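Local atomic coordinates of cytosol aminopeptidase (Coxiella burnetii, PDB entry 3IJ3), a protein that probably acts as a manganese-dependent metalloaminopeptidase of the M17 family, removing residues from the N-terminal end of peptides. Residues T393-W398 with L470-H475. Residues are numbered along the deposited sequence; the frame is centred on the assembly and turned at random. Where two conformers were deposited one is given.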
loop_
_atom_site.group_PDB
_atom_site.type_symbol
_atom_site.label_atom_id
_atom_site.label_comp_id
_atom_site.label_asym_id
_atom_site.label_seq_id
_atom_site.Cartn_x
_atom_site.Cartn_y
_atom_site.Cartn_z
ATOM N N THR A 393 28.160 -33.622 4.256
ATOM C CA THR A 393 28.519 -32.895 3.055
ATOM C C THR A 393 28.647 -31.378 3.220
ATOM O O THR A 393 29.044 -30.695 2.279
ATOM C CB THR A 393 27.447 -33.108 1.965
ATOM O OG1 THR A 393 26.163 -32.690 2.470
ATOM C CG2 THR A 393 27.382 -34.583 1.555
ATOM N N ASP A 394 28.291 -30.857 4.383
ATOM C CA ASP A 394 28.235 -29.401 4.598
ATOM C C ASP A 394 27.397 -28.740 3.492
ATOM O O ASP A 394 27.799 -27.741 2.883
ATOM C CB ASP A 394 29.629 -28.746 4.681
ATOM C CG ASP A 394 29.550 -27.239 5.015
ATOM O OD1 ASP A 394 28.525 -26.798 5.604
ATOM O OD2 ASP A 394 30.511 -26.496 4.700
ATOM N N ASP A 395 26.248 -29.345 3.181
ATOM C CA ASP A 395 25.314 -28.815 2.206
ATOM C C ASP A 395 24.062 -28.626 3.063
ATOM O O ASP A 395 23.316 -29.570 3.281
ATOM C CB ASP A 395 25.103 -29.815 1.081
ATOM C CG ASP A 395 24.187 -29.308 0.003
ATOM O OD1 ASP A 395 23.964 -28.077 -0.101
ATOM O OD2 ASP A 395 23.720 -30.170 -0.782
ATOM N N PRO A 396 23.855 -27.408 3.569
ATOM C CA PRO A 396 22.811 -27.213 4.576
ATOM C C PRO A 396 21.364 -27.408 4.171
ATOM O O PRO A 396 20.979 -27.089 3.065
ATOM C CB PRO A 396 23.023 -25.769 5.069
ATOM C CG PRO A 396 23.961 -25.136 4.171
ATOM C CD PRO A 396 24.633 -26.187 3.304
ATOM N N LEU A 397 20.603 -27.940 5.124
ATOM C CA LEU A 397 19.181 -28.126 5.004
ATOM C C LEU A 397 18.618 -28.158 6.422
ATOM O O LEU A 397 19.363 -28.387 7.390
ATOM C CB LEU A 397 18.840 -29.371 4.189
ATOM C CG LEU A 397 19.169 -30.760 4.626
ATOM C CD1 LEU A 397 18.087 -31.255 5.580
ATOM C CD2 LEU A 397 19.266 -31.709 3.406
ATOM N N TRP A 398 17.317 -27.910 6.541
ATOM C CA TRP A 398 16.683 -27.902 7.843
ATOM C C TRP A 398 15.284 -28.437 7.707
ATOM O O TRP A 398 14.539 -28.019 6.831
ATOM C CB TRP A 398 16.660 -26.476 8.436
ATOM C CG TRP A 398 16.310 -26.466 9.902
ATOM C CD1 TRP A 398 15.058 -26.276 10.476
ATOM C CD2 TRP A 398 17.198 -26.725 10.974
ATOM N NE1 TRP A 398 15.155 -26.397 11.825
ATOM C CE2 TRP A 398 16.448 -26.670 12.165
ATOM C CE3 TRP A 398 18.572 -27.001 11.051
ATOM C CZ2 TRP A 398 17.028 -26.848 13.417
ATOM C CZ3 TRP A 398 19.141 -27.196 12.301
ATOM C CH2 TRP A 398 18.371 -27.119 13.462
ATOM N N LEU A 470 21.503 -30.627 -3.221
ATOM C CA LEU A 470 21.846 -31.809 -4.021
ATOM C C LEU A 470 22.960 -32.672 -3.561
ATOM O O LEU A 470 22.873 -33.894 -3.719
ATOM C CB LEU A 470 22.111 -31.452 -5.503
ATOM C CG LEU A 470 20.967 -30.868 -6.268
ATOM C CD1 LEU A 470 21.303 -31.043 -7.763
ATOM C CD2 LEU A 470 19.709 -31.610 -5.910
ATOM N N ARG A 471 24.037 -32.080 -3.041
ATOM C CA ARG A 471 25.135 -32.888 -2.548
ATOM C C ARG A 471 24.658 -33.738 -1.380
ATOM O O ARG A 471 24.988 -34.916 -1.305
ATOM C CB ARG A 471 26.376 -32.074 -2.161
ATOM C CG ARG A 471 26.990 -31.311 -3.336
ATOM C CD ARG A 471 28.489 -31.234 -3.202
ATOM N NE ARG A 471 29.037 -32.588 -3.229
ATOM C CZ ARG A 471 29.369 -33.287 -2.151
ATOM N NH1 ARG A 471 29.267 -32.749 -0.943
ATOM N NH2 ARG A 471 29.839 -34.510 -2.286
ATOM N N ALA A 472 23.835 -33.153 -0.509
ATOM C CA ALA A 472 23.300 -33.889 0.652
ATOM C C ALA A 472 22.433 -35.029 0.151
ATOM O O ALA A 472 22.589 -36.173 0.579
ATOM C CB ALA A 472 22.450 -32.961 1.566
ATOM N N VAL A 473 21.492 -34.714 -0.733
ATOM C CA VAL A 473 20.589 -35.757 -1.257
ATOM C C VAL A 473 21.376 -36.857 -1.965
ATOM O O VAL A 473 21.111 -38.039 -1.743
ATOM C CB VAL A 473 19.505 -35.208 -2.187
ATOM C CG1 VAL A 473 18.647 -36.369 -2.774
ATOM C CG2 VAL A 473 18.624 -34.179 -1.445
ATOM N N PHE A 474 22.346 -36.485 -2.804
ATOM C CA PHE A 474 23.129 -37.495 -3.503
ATOM C C PHE A 474 23.915 -38.385 -2.550
ATOM O O PHE A 474 24.021 -39.610 -2.758
ATOM C CB PHE A 474 24.046 -36.900 -4.589
ATOM C CG PHE A 474 24.666 -37.949 -5.447
ATOM C CD1 PHE A 474 23.904 -38.634 -6.379
ATOM C CD2 PHE A 474 26.003 -38.286 -5.311
ATOM C CE1 PHE A 474 24.446 -39.657 -7.148
ATOM C CE2 PHE A 474 26.557 -39.296 -6.097
ATOM C CZ PHE A 474 25.759 -39.973 -7.030
ATOM N N HIS A 475 24.516 -37.787 -1.520
ATOM C CA HIS A 475 25.234 -38.557 -0.508
ATOM C C HIS A 475 24.287 -39.608 0.107
ATOM O O HIS A 475 24.644 -40.789 0.253
ATOM C CB HIS A 475 25.796 -37.626 0.574
ATOM C CG HIS A 475 26.410 -38.343 1.727
ATOM N ND1 HIS A 475 27.756 -38.633 1.789
ATOM C CD2 HIS A 475 25.863 -38.835 2.862
ATOM C CE1 HIS A 475 28.007 -39.289 2.910
ATOM N NE2 HIS A 475 26.874 -39.430 3.574
#
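D395 points its carboxylate at the first turn of helix 470-481 and meets the backbone there. D395 OD2 accepts a hydrogen bond from A472 N at 3.0 Å, with an N-H...O angle of 160°. It uses the anti lone pair, the one turned away from OD1. R471 N also lies 3.0 Å from D395 OD2. The other oxygen, OD1, takes the backbone N-H of A469, just ahead of the helix. With CG anti to the backbone N (chi1 -178°), the carboxylate extends from the loop to this N-terminal turn. The start of a helix would probably favour a negative charge there.

T393 fills the next place along the helix. Its methyl, T393 CG2, rests on H475 CB at 3.6 Å and reaches towards the imidazole, one turn after R471. Its hydroxyl sits over the backbone of A472, with T393 OG1 3.6 Å from A472 CA. That hydroxyl is hydrogen-bonded to A389 O of helix 380-393, so it meets A472 by packing alone. R471 was deposited in two conformers. In the one given here its side chain runs alongside T393, the two heading opposite ways, but the placing of its guanidinium is doubtful.

L397 closes the other flank, with L397 CD2 against the methyl CB of A472 at 3.9 Å. The same leucine also packs on I387 and S390 of helix 380-393. Beyond it, W398 NE1 is hydrogen-bonded to R399 O of a second subunit.

Helix 380-393 ends in a Schellman motif with D394, at positive phi, as the C-prime residue. The next residue, D395, reaches the N-terminal turn of helix 470-481, joining two helices of the M17 catalytic domain.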